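Long-range contacts in alcohol dehydrogenase (Aeropyrum pernix, PDB 1H2B), which probably catalyses the NAD(+)-dependent oxidation of alcohols, using a zinc ion in its active site: residues 18-23 / 72-77; 244-249 / 272-277; 173-178 / 312-317; 47-52 / 82-87; 106-111 / 121-126. All coordinates share one frame; numbering follows the deposited sequence.

Interaction 1: residues 18-23 / 72-77; sequences AARLHE and KLPYTL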
# COMPACT_ATOMS: atom_id res chain seq x y z
N ALA B 18 30.71 18.77 -29.29
CA ALA B 18 29.85 17.69 -28.77
C ALA B 18 30.47 16.30 -28.99
O ALA B 18 31.19 16.10 -29.95
CB ALA B 18 28.48 17.76 -29.43
N ALA B 19 30.13 15.33 -28.15
CA ALA B 19 30.55 13.93 -28.36
C ALA B 19 29.39 13.15 -28.94
O ALA B 19 28.33 12.99 -28.29
CB ALA B 19 31.02 13.32 -27.03
N ARG B 20 29.55 12.69 -30.19
CA ARG B 20 28.42 12.14 -30.94
C ARG B 20 28.63 10.74 -31.43
O ARG B 20 29.73 10.38 -31.85
CB ARG B 20 28.03 13.03 -32.10
CG ARG B 20 28.05 14.50 -31.73
CD ARG B 20 27.42 15.34 -32.79
NE ARG B 20 25.97 15.43 -32.63
CZ ARG B 20 25.13 15.74 -33.61
NH1 ARG B 20 25.58 15.97 -34.86
NH2 ARG B 20 23.85 15.83 -33.35
N LEU B 21 27.56 9.97 -31.36
CA LEU B 21 27.51 8.61 -31.87
C LEU B 21 27.14 8.68 -33.35
O LEU B 21 26.02 9.06 -33.68
CB LEU B 21 26.46 7.79 -31.10
CG LEU B 21 26.42 6.27 -31.30
CD1 LEU B 21 25.57 5.69 -30.19
CD2 LEU B 21 25.85 5.85 -32.65
N HIS B 22 28.08 8.30 -34.22
CA HIS B 22 27.82 8.14 -35.66
C HIS B 22 27.68 6.70 -36.07
O HIS B 22 26.88 6.38 -36.94
CB HIS B 22 28.95 8.73 -36.50
CG HIS B 22 28.99 10.22 -36.51
ND1 HIS B 22 28.60 10.97 -37.61
CD2 HIS B 22 29.38 11.12 -35.57
CE1 HIS B 22 28.77 12.25 -37.34
NE2 HIS B 22 29.23 12.37 -36.11
N GLU B 23 28.47 5.83 -35.45
CA GLU B 23 28.45 4.41 -35.76
C GLU B 23 28.61 3.62 -34.47
O GLU B 23 29.45 3.97 -33.63
CB GLU B 23 29.61 4.03 -36.69
CG GLU B 23 29.92 5.03 -37.80
CD GLU B 23 31.32 4.85 -38.37
OE1 GLU B 23 32.14 5.79 -38.26
OE2 GLU B 23 31.58 3.78 -38.95
N LYS B 72 17.84 8.49 -34.87
CA LYS B 72 18.56 8.98 -36.05
C LYS B 72 20.01 9.27 -35.67
O LYS B 72 20.27 9.98 -34.70
CB LYS B 72 17.86 10.22 -36.61
CG LYS B 72 18.54 10.85 -37.83
CD LYS B 72 17.77 12.09 -38.30
CE LYS B 72 18.43 13.39 -37.82
NZ LYS B 72 17.64 14.11 -36.77
N LEU B 73 20.94 8.71 -36.44
CA LEU B 73 22.37 8.97 -36.28
C LEU B 73 22.83 10.06 -37.25
O LEU B 73 22.28 10.15 -38.36
CB LEU B 73 23.19 7.69 -36.51
CG LEU B 73 22.74 6.44 -35.75
CD1 LEU B 73 23.76 5.33 -35.90
CD2 LEU B 73 22.56 6.78 -34.29
N PRO B 74 23.79 10.91 -36.86
CA PRO B 74 24.38 10.97 -35.51
C PRO B 74 23.57 11.73 -34.46
O PRO B 74 22.71 12.56 -34.80
CB PRO B 74 25.68 11.73 -35.74
CG PRO B 74 25.37 12.63 -36.89
CD PRO B 74 24.45 11.86 -37.77
N TYR B 75 23.87 11.45 -33.19
CA TYR B 75 23.34 12.24 -32.08
C TYR B 75 24.31 12.28 -30.92
O TYR B 75 25.17 11.41 -30.75
CB TYR B 75 21.97 11.76 -31.61
CG TYR B 75 21.90 10.41 -30.91
CD1 TYR B 75 21.64 10.32 -29.54
CD2 TYR B 75 22.03 9.22 -31.63
CE1 TYR B 75 21.51 9.08 -28.91
CE2 TYR B 75 21.91 8.00 -31.02
CZ TYR B 75 21.65 7.92 -29.65
OH TYR B 75 21.51 6.67 -29.07
N THR B 76 24.15 13.32 -30.11
CA THR B 76 25.04 13.57 -29.00
C THR B 76 24.56 12.78 -27.78
O THR B 76 23.37 12.79 -27.47
CB THR B 76 24.95 15.05 -28.68
OG1 THR B 76 25.44 15.77 -29.82
CG2 THR B 76 25.88 15.45 -27.54
N LEU B 77 25.49 12.10 -27.14
CA LEU B 77 25.09 11.31 -25.95
C LEU B 77 25.11 12.21 -24.72
O LEU B 77 25.52 13.38 -24.77
CB LEU B 77 26.01 10.10 -25.75
CG LEU B 77 25.99 8.97 -26.79
CD1 LEU B 77 26.43 7.61 -26.15
CD2 LEU B 77 24.79 8.84 -27.68
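Arg20 and Thr76 join through their side chains: NE of Arg20 donates a 2.9 Å hydrogen bond to OG1 of Thr76, which sits 18° out of the guanidinium plane. The bend at chi3 (86°) sets NE beside that hydroxyl. Arg20 NH2 goes on to a salt bridge with Asp134, whose OD1 also accepts from the backbone N of Thr76. An alanine in place of Arg20 would probably leave Asp134 without this cationic mate and deprive the Thr76 hydroxyl of its NE donor. Backbone bonds follow. Leu21 N reaches Tyr75 O at 2.9 Å, and Tyr75 N returns to Leu21 O at 3.3 Å, making an antiparallel hydrogen-bonded pair; Leu77 N adds a bond of 3.2 Å to Ala19 O. Strand 75-76 thus lines one side of strand 17-21, with strand 29-32 on the other, in a small antiparallel sheet. On the face of Leu21 and Tyr75, Leu21 CD2 meets Leu73 CD2 at 3.8 Å, while Leu21 CB touches Leu77 CD2. Pro74, which follows a cis peptide bond, lays CB over the centre of the His22 ring, a CH-pi contact of 3.5 Å to the centroid; His22 NE2 is itself hydrogen-bonded to Glu31. The short strand is thus held by backbone bonds within the sheet, by a polar bond on the Arg20 and Thr76 face, and by Leu21 packed against Leu73 and Leu77.

Interaction 2: residues 244-249 / 272-277; sequences KQVMEL and PYLLGR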
# COMPACT_ATOMS: atom_id res chain seq x y z
N LYS B 244 26.44 -18.84 -2.07
CA LYS B 244 26.82 -19.52 -0.82
C LYS B 244 27.21 -18.54 0.30
O LYS B 244 26.77 -18.72 1.47
CB LYS B 244 27.99 -20.47 -1.12
CG LYS B 244 28.50 -21.25 0.07
CD LYS B 244 29.35 -22.45 -0.41
CE LYS B 244 30.47 -22.80 0.59
NZ LYS B 244 30.50 -24.26 0.93
N GLN B 245 27.99 -17.51 -0.03
CA GLN B 245 28.38 -16.49 0.96
C GLN B 245 27.15 -15.78 1.53
O GLN B 245 27.03 -15.57 2.74
CB GLN B 245 29.38 -15.47 0.36
CG GLN B 245 30.75 -16.04 0.06
CD GLN B 245 31.69 -14.94 -0.36
OE1 GLN B 245 32.08 -14.16 0.46
NE2 GLN B 245 31.93 -14.84 -1.65
N VAL B 246 26.21 -15.38 0.66
CA VAL B 246 24.97 -14.75 1.14
C VAL B 246 24.10 -15.70 1.97
O VAL B 246 23.53 -15.27 3.00
CB VAL B 246 24.20 -14.05 -0.01
CG1 VAL B 246 22.75 -13.65 0.38
CG2 VAL B 246 24.97 -12.86 -0.54
N MET B 247 24.01 -16.97 1.56
CA MET B 247 23.30 -17.97 2.37
C MET B 247 23.92 -18.15 3.76
O MET B 247 23.20 -18.21 4.76
CB MET B 247 23.10 -19.26 1.59
CG MET B 247 22.11 -19.10 0.43
SD MET B 247 20.49 -18.61 1.05
CE MET B 247 19.49 -18.52 -0.48
N GLU B 248 25.25 -18.18 3.84
CA GLU B 248 25.91 -18.20 5.17
C GLU B 248 25.61 -16.94 6.01
O GLU B 248 25.31 -17.06 7.20
CB GLU B 248 27.41 -18.45 5.01
CG GLU B 248 27.74 -19.88 4.58
CD GLU B 248 29.23 -20.11 4.30
OE1 GLU B 248 30.06 -19.28 4.74
OE2 GLU B 248 29.57 -21.12 3.64
N LEU B 249 25.64 -15.75 5.41
CA LEU B 249 25.35 -14.53 6.15
C LEU B 249 23.94 -14.49 6.70
O LEU B 249 23.68 -13.87 7.74
CB LEU B 249 25.55 -13.29 5.28
CG LEU B 249 27.02 -12.98 5.00
CD1 LEU B 249 27.15 -11.99 3.90
CD2 LEU B 249 27.65 -12.40 6.28
N PRO B 272 18.56 -14.08 -8.54
CA PRO B 272 17.29 -14.69 -8.08
C PRO B 272 17.54 -15.73 -7.00
O PRO B 272 16.66 -15.91 -6.17
CB PRO B 272 16.72 -15.34 -9.35
CG PRO B 272 17.38 -14.58 -10.49
CD PRO B 272 18.79 -14.26 -9.98
N TYR B 273 18.72 -16.38 -7.00
CA TYR B 273 19.01 -17.44 -6.05
C TYR B 273 19.42 -16.87 -4.70
O TYR B 273 19.58 -17.66 -3.74
CB TYR B 273 20.11 -18.36 -6.62
CG TYR B 273 19.57 -19.21 -7.75
CD1 TYR B 273 19.67 -18.78 -9.05
CD2 TYR B 273 18.89 -20.38 -7.48
CE1 TYR B 273 19.16 -19.55 -10.12
CE2 TYR B 273 18.34 -21.16 -8.55
CZ TYR B 273 18.48 -20.71 -9.83
OH TYR B 273 17.95 -21.46 -10.85
N LEU B 274 19.58 -15.54 -4.60
CA LEU B 274 19.81 -14.90 -3.28
C LEU B 274 18.53 -14.77 -2.45
O LEU B 274 18.58 -14.57 -1.23
CB LEU B 274 20.42 -13.50 -3.43
CG LEU B 274 21.71 -13.41 -4.26
CD1 LEU B 274 22.08 -11.96 -4.47
CD2 LEU B 274 22.79 -14.22 -3.55
N LEU B 275 17.38 -14.90 -3.11
CA LEU B 275 16.11 -14.54 -2.46
C LEU B 275 15.60 -15.58 -1.48
O LEU B 275 15.59 -16.80 -1.74
CB LEU B 275 15.03 -14.36 -3.52
CG LEU B 275 15.30 -13.25 -4.55
CD1 LEU B 275 14.13 -13.25 -5.57
CD2 LEU B 275 15.47 -11.83 -3.93
N GLY B 276 15.14 -15.08 -0.35
CA GLY B 276 14.43 -15.91 0.60
C GLY B 276 12.94 -15.95 0.27
O GLY B 276 12.50 -15.44 -0.77
N ARG B 277 12.16 -16.54 1.18
CA ARG B 277 10.69 -16.62 0.94
C ARG B 277 10.05 -15.25 0.89
O ARG B 277 10.33 -14.36 1.71
CB ARG B 277 10.05 -17.46 2.04
CG ARG B 277 10.60 -18.85 2.06
CD ARG B 277 9.79 -19.82 2.93
NE ARG B 277 8.48 -20.14 2.31
CZ ARG B 277 8.26 -20.96 1.28
NH1 ARG B 277 9.24 -21.64 0.70
NH2 ARG B 277 7.00 -21.14 0.87
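Tyr273 offers its backbone to Met247: the methyl CE of the methionine lies 3.4 Å from Tyr273 O, a van der Waals approach in which the thioether end reaches across from the helix. A bend at chi2 (-61°) places Met247 SD on the way to that carbonyl. The tyrosine ring leads elsewhere, into an edge-to-face contact with Phe292. Next comes Leu274, which carries the apolar part of the contact. Its CD2 is set against the branch point of Val246, 3.8 Å from CB and 4.0 Å from both CG1 and CG2, so that one methyl nests against the whole valine head. The two side chains cross at about a right angle. Both also pack on Val255, the first residue of strand 255-260. Helix 242-249 belongs to the crossover that leads from strand 234-237, at the margin of the six-stranded parallel sheet of the Rossmann-type NAD domain, back to strand 255-260 further inside, and 272-277 lies on the path from that strand to the next, 279-283. Leu274 is about 9 Å from the bound dinucleotide, measured from its side chain. At Leu275 the chain turns into a short strand: N is hydrogen-bonded to Pro272 O at 3.3 Å, and the side chain points away from the helix, packing on Ala258 and Phe304. Gly276 continues with a backbone bond to Val255, and Arg277 extends to His122 and Met121 of a second subunit.

Interaction 3: residues 173-178 / 312-317; sequences AYRAVK and YVELHE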
# COMPACT_ATOMS: atom_id res chain seq x y z
N ALA B 173 18.63 4.77 -8.54
CA ALA B 173 18.86 4.07 -7.29
C ALA B 173 17.76 4.42 -6.28
O ALA B 173 17.29 3.55 -5.57
CB ALA B 173 20.26 4.42 -6.72
N TYR B 174 17.32 5.68 -6.26
CA TYR B 174 16.31 6.13 -5.29
C TYR B 174 14.94 5.51 -5.51
O TYR B 174 14.34 4.98 -4.55
CB TYR B 174 16.23 7.69 -5.34
CG TYR B 174 15.29 8.26 -4.34
CD1 TYR B 174 14.07 8.79 -4.74
CD2 TYR B 174 15.65 8.30 -2.99
CE1 TYR B 174 13.19 9.32 -3.83
CE2 TYR B 174 14.78 8.82 -2.05
CZ TYR B 174 13.55 9.32 -2.48
OH TYR B 174 12.70 9.85 -1.53
N ARG B 175 14.47 5.49 -6.77
CA ARG B 175 13.21 4.79 -7.05
C ARG B 175 13.30 3.33 -6.71
O ARG B 175 12.37 2.75 -6.12
CB ARG B 175 12.78 4.97 -8.50
CG ARG B 175 11.41 4.32 -8.80
CD ARG B 175 11.02 4.65 -10.21
NE ARG B 175 9.78 4.07 -10.71
CZ ARG B 175 8.61 4.68 -10.76
NH1 ARG B 175 8.45 5.90 -10.25
NH2 ARG B 175 7.57 4.09 -11.31
N ALA B 176 14.43 2.70 -7.04
CA ALA B 176 14.58 1.29 -6.74
C ALA B 176 14.60 1.03 -5.24
O ALA B 176 14.06 0.04 -4.78
CB ALA B 176 15.89 0.76 -7.43
N VAL B 177 15.26 1.91 -4.48
CA VAL B 177 15.31 1.75 -3.01
C VAL B 177 13.93 1.99 -2.42
O VAL B 177 13.55 1.30 -1.45
CB VAL B 177 16.41 2.63 -2.39
CG1 VAL B 177 16.21 2.73 -0.85
CG2 VAL B 177 17.82 2.05 -2.75
N LYS B 178 13.18 2.95 -2.95
CA LYS B 178 11.75 3.09 -2.54
C LYS B 178 10.99 1.81 -2.73
O LYS B 178 10.25 1.38 -1.82
CB LYS B 178 11.06 4.20 -3.32
CG LYS B 178 11.60 5.57 -3.00
CD LYS B 178 10.59 6.64 -3.40
CE LYS B 178 10.38 7.62 -2.27
NZ LYS B 178 9.14 8.48 -2.33
N TYR B 312 9.59 12.86 -11.52
CA TYR B 312 10.09 14.19 -11.16
C TYR B 312 10.08 14.41 -9.67
O TYR B 312 11.02 14.98 -9.12
CB TYR B 312 9.23 15.22 -11.85
CG TYR B 312 9.69 16.64 -11.66
CD1 TYR B 312 10.65 17.22 -12.52
CD2 TYR B 312 9.16 17.40 -10.65
CE1 TYR B 312 11.05 18.54 -12.39
CE2 TYR B 312 9.56 18.76 -10.48
CZ TYR B 312 10.49 19.31 -11.35
OH TYR B 312 10.88 20.63 -11.20
N VAL B 313 9.02 13.94 -9.04
CA VAL B 313 8.94 14.10 -7.58
C VAL B 313 10.09 13.34 -6.88
O VAL B 313 10.71 13.85 -5.94
CB VAL B 313 7.55 13.71 -7.04
CG1 VAL B 313 7.55 13.53 -5.53
CG2 VAL B 313 6.53 14.79 -7.49
N GLU B 314 10.38 12.15 -7.37
CA GLU B 314 11.49 11.36 -6.82
C GLU B 314 12.84 12.08 -7.01
O GLU B 314 13.66 12.08 -6.10
CB GLU B 314 11.53 9.98 -7.50
CG GLU B 314 10.39 9.13 -6.95
CD GLU B 314 10.10 7.85 -7.75
OE1 GLU B 314 10.47 7.76 -8.94
OE2 GLU B 314 9.48 6.95 -7.14
N LEU B 315 13.06 12.74 -8.16
CA LEU B 315 14.31 13.50 -8.32
C LEU B 315 14.34 14.65 -7.30
O LEU B 315 15.38 14.90 -6.69
CB LEU B 315 14.45 14.07 -9.75
CG LEU B 315 15.77 14.80 -9.99
CD1 LEU B 315 17.04 14.00 -9.70
CD2 LEU B 315 15.67 15.32 -11.44
N HIS B 316 13.19 15.29 -7.11
CA HIS B 316 13.15 16.37 -6.12
C HIS B 316 13.47 15.87 -4.72
O HIS B 316 14.24 16.51 -4.00
CB HIS B 316 11.74 16.99 -6.14
CG HIS B 316 11.67 18.26 -5.37
ND1 HIS B 316 11.98 19.48 -5.92
CD2 HIS B 316 11.39 18.48 -4.07
CE1 HIS B 316 11.87 20.41 -4.99
NE2 HIS B 316 11.52 19.83 -3.86
N GLU B 317 12.88 14.74 -4.31
CA GLU B 317 13.21 14.16 -3.01
C GLU B 317 14.69 13.81 -2.87
O GLU B 317 15.31 14.02 -1.84
CB GLU B 317 12.39 12.89 -2.79
CG GLU B 317 10.90 13.25 -2.64
CD GLU B 317 9.97 12.06 -2.61
OE1 GLU B 317 10.43 10.91 -2.61
OE2 GLU B 317 8.75 12.29 -2.58
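Arg175 and Glu314 form one of two salt bridges between helix 166-181 and helix 312-323: NH1 of Arg175 donates to OE1 of Glu314 at 3.0 Å, nearly straight at 165°. The oxygen lies in the guanidinium plane and is met on its syn side, the two flat groups being turned 78° apart. Lys178 NZ reaches the syn lone pair of Glu317 OE1 at 2.8 Å, but the lysine is modelled in two conformers, so this bridge may be held only part of the time. A hydrogen bond from an uncharged donor reaches the same oxygen: Tyr174 OH donates to Glu317 OE1 over 2.7 Å, from the anti side. The rest is packing: CB, CG and CD of Arg175 pass close to Glu314 OE1, and Tyr174 presents its ring edge to Glu314, with CD1 3.9 Å from Glu314 CB. The helix axes stay 10.0 Å apart and cross at 100°. Other partners share the charges: Glu314 OE1 also accepts from Asn311 N, and Arg175 pairs with Glu119 and with Glu301 of a second subunit. Buried carboxylates are thus met by several donors, which would probably favour their ionised form, and Arg175 ties this helix crossing to the subunit interface.

Interaction 4: residues 47-52 / 82-87; sequences RIAGAG and VGYIEE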
# COMPACT_ATOMS: atom_id res chain seq x y z
N ARG B 47 23.52 25.59 -20.42
CA ARG B 47 24.98 25.49 -20.49
C ARG B 47 25.42 24.39 -19.52
O ARG B 47 25.29 24.52 -18.28
CB ARG B 47 25.62 26.85 -20.17
CG ARG B 47 27.13 26.81 -20.11
CD ARG B 47 27.78 28.19 -19.87
NE ARG B 47 27.32 28.90 -18.67
CZ ARG B 47 27.94 28.88 -17.49
NH1 ARG B 47 29.03 28.12 -17.32
NH2 ARG B 47 27.46 29.60 -16.47
N ILE B 48 25.89 23.27 -20.09
CA ILE B 48 26.28 22.13 -19.27
C ILE B 48 27.47 22.45 -18.39
O ILE B 48 28.48 23.02 -18.85
CB ILE B 48 26.61 20.97 -20.20
CG1 ILE B 48 25.36 20.58 -21.00
CG2 ILE B 48 27.24 19.75 -19.41
CD1 ILE B 48 24.24 19.80 -20.14
N ALA B 49 27.33 22.11 -17.10
CA ALA B 49 28.43 22.19 -16.12
C ALA B 49 29.03 20.81 -15.81
O ALA B 49 30.23 20.67 -15.58
CB ALA B 49 27.97 22.88 -14.81
N GLY B 50 28.20 19.77 -15.83
CA GLY B 50 28.67 18.42 -15.51
C GLY B 50 27.78 17.42 -16.23
O GLY B 50 26.55 17.55 -16.21
N ALA B 51 28.40 16.45 -16.90
CA ALA B 51 27.66 15.42 -17.63
C ALA B 51 28.16 14.04 -17.22
O ALA B 51 29.30 13.67 -17.48
CB ALA B 51 27.83 15.65 -19.15
N GLY B 52 27.34 13.32 -16.46
CA GLY B 52 27.76 12.00 -16.02
C GLY B 52 27.82 10.99 -17.14
O GLY B 52 27.10 11.07 -18.11
N VAL B 82 23.83 18.37 -15.28
CA VAL B 82 23.62 19.60 -14.51
C VAL B 82 24.23 20.77 -15.27
O VAL B 82 25.12 20.57 -16.11
CB VAL B 82 24.25 19.57 -13.09
CG1 VAL B 82 23.45 18.62 -12.16
CG2 VAL B 82 25.75 19.23 -13.15
N GLY B 83 23.76 21.98 -14.98
CA GLY B 83 24.31 23.11 -15.68
C GLY B 83 23.65 24.39 -15.20
O GLY B 83 23.12 24.46 -14.10
N TYR B 84 23.75 25.39 -16.07
CA TYR B 84 23.19 26.70 -15.77
C TYR B 84 22.26 27.07 -16.91
O TYR B 84 22.55 26.81 -18.08
CB TYR B 84 24.32 27.74 -15.69
CG TYR B 84 25.34 27.46 -14.64
CD1 TYR B 84 26.51 26.76 -14.95
CD2 TYR B 84 25.12 27.86 -13.34
CE1 TYR B 84 27.47 26.49 -13.96
CE2 TYR B 84 26.06 27.60 -12.35
CZ TYR B 84 27.23 26.91 -12.68
OH TYR B 84 28.17 26.66 -11.72
N ILE B 85 21.12 27.65 -16.58
CA ILE B 85 20.22 28.09 -17.64
C ILE B 85 21.02 29.00 -18.57
O ILE B 85 21.77 29.87 -18.08
CB ILE B 85 18.99 28.84 -17.07
CG1 ILE B 85 18.11 27.91 -16.20
CG2 ILE B 85 18.17 29.48 -18.19
CD1 ILE B 85 17.36 26.81 -16.94
N GLU B 86 20.82 28.81 -19.88
CA GLU B 86 21.39 29.75 -20.85
C GLU B 86 20.28 30.69 -21.33
O GLU B 86 20.44 31.94 -21.26
CB GLU B 86 22.08 29.02 -22.00
CG GLU B 86 22.52 30.04 -23.06
CD GLU B 86 23.63 30.95 -22.59
OE1 GLU B 86 24.45 30.59 -21.69
OE2 GLU B 86 23.69 32.09 -23.13
N GLU B 87 19.19 30.13 -21.85
CA GLU B 87 18.02 30.92 -22.22
C GLU B 87 16.77 30.10 -22.16
O GLU B 87 16.82 28.87 -22.08
CB GLU B 87 18.20 31.48 -23.64
CG GLU B 87 18.27 30.41 -24.72
CD GLU B 87 18.39 31.02 -26.09
OE1 GLU B 87 19.32 30.65 -26.81
OE2 GLU B 87 17.54 31.86 -26.44
O HOH W 1 24.55 30.12 -18.94
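The guanidinium of Arg47 lies almost parallel to the ring of Tyr84, their planes 10° apart, with Tyr84 CD1 3.2 Å above one guanidinium face and offset toward its rim. At the guanidinium edge, in plane, sits a water that accepts from Arg47 NE at 3.0 Å. That water donates to Glu86 OE1 at 2.8 Å and also to Ile85 O, linking opposite charges too far apart for a direct salt bridge; Glu86 OE2 pairs instead with Lys97. The bend at chi3 (56°) carries Arg47 NE to the water. An alanine in place of Arg47 would probably uncover this side of Tyr84 and leave the water without its NE donor. The tyrosine is touched elsewhere by Ala49, whose CB comes 3.7 Å from Tyr84 CE1. Beneath these side chains the strands 44-52 and 81-88 run antiparallel in the sheet of the GroES-like domain, with Arg47 and Tyr84 as a hydrogen-bonded pair bonded both ways. The register then slips by one residue in a classic beta bulge: Val82 O accepts from both Ala49 N, at 2.9 Å, and Gly50 N, at 3.2 Å, the latter from 45° above the carbonyl plane. Val82 N answers with a bond of 3.0 Å to Gly50 O. The close pairing of Gly83 with Ile48 depends on the lack of a side chain, since a CB on Gly83 would collide with Arg47 O. Leu160 of helix 157-162 packs on Ala49, Val82 and Tyr84.

Interaction 5: residues 106-111 / 121-126; sequences AVTDGT and MHCENL. With ZN (zinc ion), chain K.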
# COMPACT_ATOMS: atom_id res chain seq x y z
N ALA B 106 14.04 12.75 -18.69
CA ALA B 106 12.91 12.63 -19.62
C ALA B 106 12.37 14.01 -19.97
O ALA B 106 12.30 14.89 -19.12
CB ALA B 106 11.78 11.85 -18.95
N VAL B 107 12.06 14.21 -21.24
CA VAL B 107 11.38 15.40 -21.69
C VAL B 107 9.95 14.96 -22.02
O VAL B 107 9.73 14.16 -22.94
CB VAL B 107 12.11 15.99 -22.94
CG1 VAL B 107 11.21 17.06 -23.60
CG2 VAL B 107 13.44 16.58 -22.53
N THR B 108 8.98 15.45 -21.25
CA THR B 108 7.59 14.97 -21.34
C THR B 108 6.58 16.11 -21.58
O THR B 108 6.87 17.24 -21.26
CB THR B 108 7.19 14.22 -20.03
OG1 THR B 108 7.32 15.12 -18.93
CG2 THR B 108 8.18 13.11 -19.70
N ASP B 109 5.40 15.76 -22.10
CA ASP B 109 4.32 16.74 -22.41
C ASP B 109 3.50 17.27 -21.21
O ASP B 109 3.01 18.41 -21.23
CB ASP B 109 3.38 16.21 -23.53
CG ASP B 109 2.71 14.86 -23.19
OD1 ASP B 109 2.39 14.60 -22.00
OD2 ASP B 109 2.44 13.99 -24.06
N GLY B 110 3.34 16.45 -20.18
CA GLY B 110 2.49 16.81 -19.06
C GLY B 110 0.99 16.68 -19.35
O GLY B 110 0.16 17.03 -18.50
N THR B 111 0.63 16.16 -20.53
CA THR B 111 -0.79 16.13 -20.93
C THR B 111 -1.40 14.73 -20.93
O THR B 111 -2.59 14.57 -20.63
CB THR B 111 -1.00 16.81 -22.31
OG1 THR B 111 -0.05 16.30 -23.25
CG2 THR B 111 -0.68 18.31 -22.24
N MET B 121 8.38 8.64 -16.60
CA MET B 121 8.96 7.63 -17.49
C MET B 121 7.95 6.89 -18.32
O MET B 121 8.32 6.12 -19.22
CB MET B 121 9.88 6.65 -16.73
CG MET B 121 11.07 7.30 -15.98
SD MET B 121 12.07 8.33 -17.07
CE MET B 121 12.51 7.18 -18.29
N HIS B 122 6.66 7.15 -18.07
CA HIS B 122 5.62 6.41 -18.80
C HIS B 122 4.77 7.34 -19.65
O HIS B 122 3.70 6.97 -20.14
CB HIS B 122 4.83 5.55 -17.83
CG HIS B 122 5.70 4.49 -17.23
ND1 HIS B 122 6.19 3.44 -17.96
CD2 HIS B 122 6.23 4.39 -15.99
CE1 HIS B 122 6.99 2.71 -17.19
NE2 HIS B 122 7.03 3.26 -15.99
N CYS B 123 5.30 8.55 -19.83
CA CYS B 123 4.64 9.52 -20.68
C CYS B 123 4.64 9.07 -22.14
O CYS B 123 5.62 8.57 -22.66
CB CYS B 123 5.29 10.88 -20.48
SG CYS B 123 4.88 11.53 -18.84
N GLU B 124 3.48 9.22 -22.78
CA GLU B 124 3.29 8.78 -24.17
C GLU B 124 4.25 9.38 -25.18
O GLU B 124 4.70 8.70 -26.10
CB GLU B 124 1.85 9.09 -24.61
CG GLU B 124 0.80 8.18 -23.99
CD GLU B 124 0.05 7.38 -25.04
OE1 GLU B 124 -0.24 7.94 -26.13
OE2 GLU B 124 -0.25 6.18 -24.78
N ASN B 125 4.59 10.65 -25.01
CA ASN B 125 5.39 11.31 -26.04
C ASN B 125 6.81 11.57 -25.57
O ASN B 125 7.42 12.58 -25.90
CB ASN B 125 4.72 12.62 -26.48
CG ASN B 125 3.43 12.39 -27.26
OD1 ASN B 125 3.38 11.59 -28.20
ND2 ASN B 125 2.38 13.11 -26.86
N LEU B 126 7.33 10.63 -24.79
CA LEU B 126 8.63 10.78 -24.13
C LEU B 126 9.80 10.88 -25.10
O LEU B 126 9.94 10.08 -26.02
CB LEU B 126 8.85 9.56 -23.22
CG LEU B 126 10.00 9.63 -22.22
CD1 LEU B 126 10.44 11.01 -21.96
CD2 LEU B 126 9.41 9.10 -20.95
ZN ZN K . 2.99 12.58 -20.94
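Asp109 extends from 106-111 to both a zinc ion and Asn125. Its CB points toward 121-126, and chi1 of 58° sets CG between the backbone N and the carbonyl carbon. OD1 binds zinc at 2.4 Å and accepts from Thr111 N at 2.8 Å, closing an Asx turn. The other oxygen, OD2, receives Asn125 ND2 at 2.9 Å nearly along its C-O axis, the carboxylate and amide planes standing 81° apart. Cys112 and Cys115 also bind this zinc. Beside the site, Thr108 CG2 packs 3.7 Å from Cys123 CB; Cys123 forms a disulfide with Cys115 but is modelled in two conformers, so this linkage is probably partial. Further on, Leu126 CD1 presses on Ala106 CB at 3.4 Å, closer than usual for two carbons, and Met121 SD lies 4.0 Å from the same CB. Asn125 and Leu126 end a type I turn that starts at Cys123. The site is consistent with the structural zinc lobe of this family. One carboxylate thus serves metal, backbone and amide at once, and the Asn125 bond probably holds OD2 turned from the zinc.

Interactions 1, 4 and 5 come first along the chain and lie on the side of the GroES-like domain; interaction 3 joins helix 166-181 to helix 312-323, and interaction 2 lies between them in sequence, nested inside the long loop that interaction 3 closes. Interactions 1 and 4 alternate their segments, strand 75-76 being followed directly by strand 81-88, and come within about 6 Å at their nearest atoms. Interaction 2, in the nucleotide-binding domain, lies about 42 Å from interaction 1 and 43 Å from interaction 4, centre to centre. Interaction 3 approaches interaction 5, in the zinc lobe, to about 5 Å between nearest atoms, which places it near the junction of the two domains.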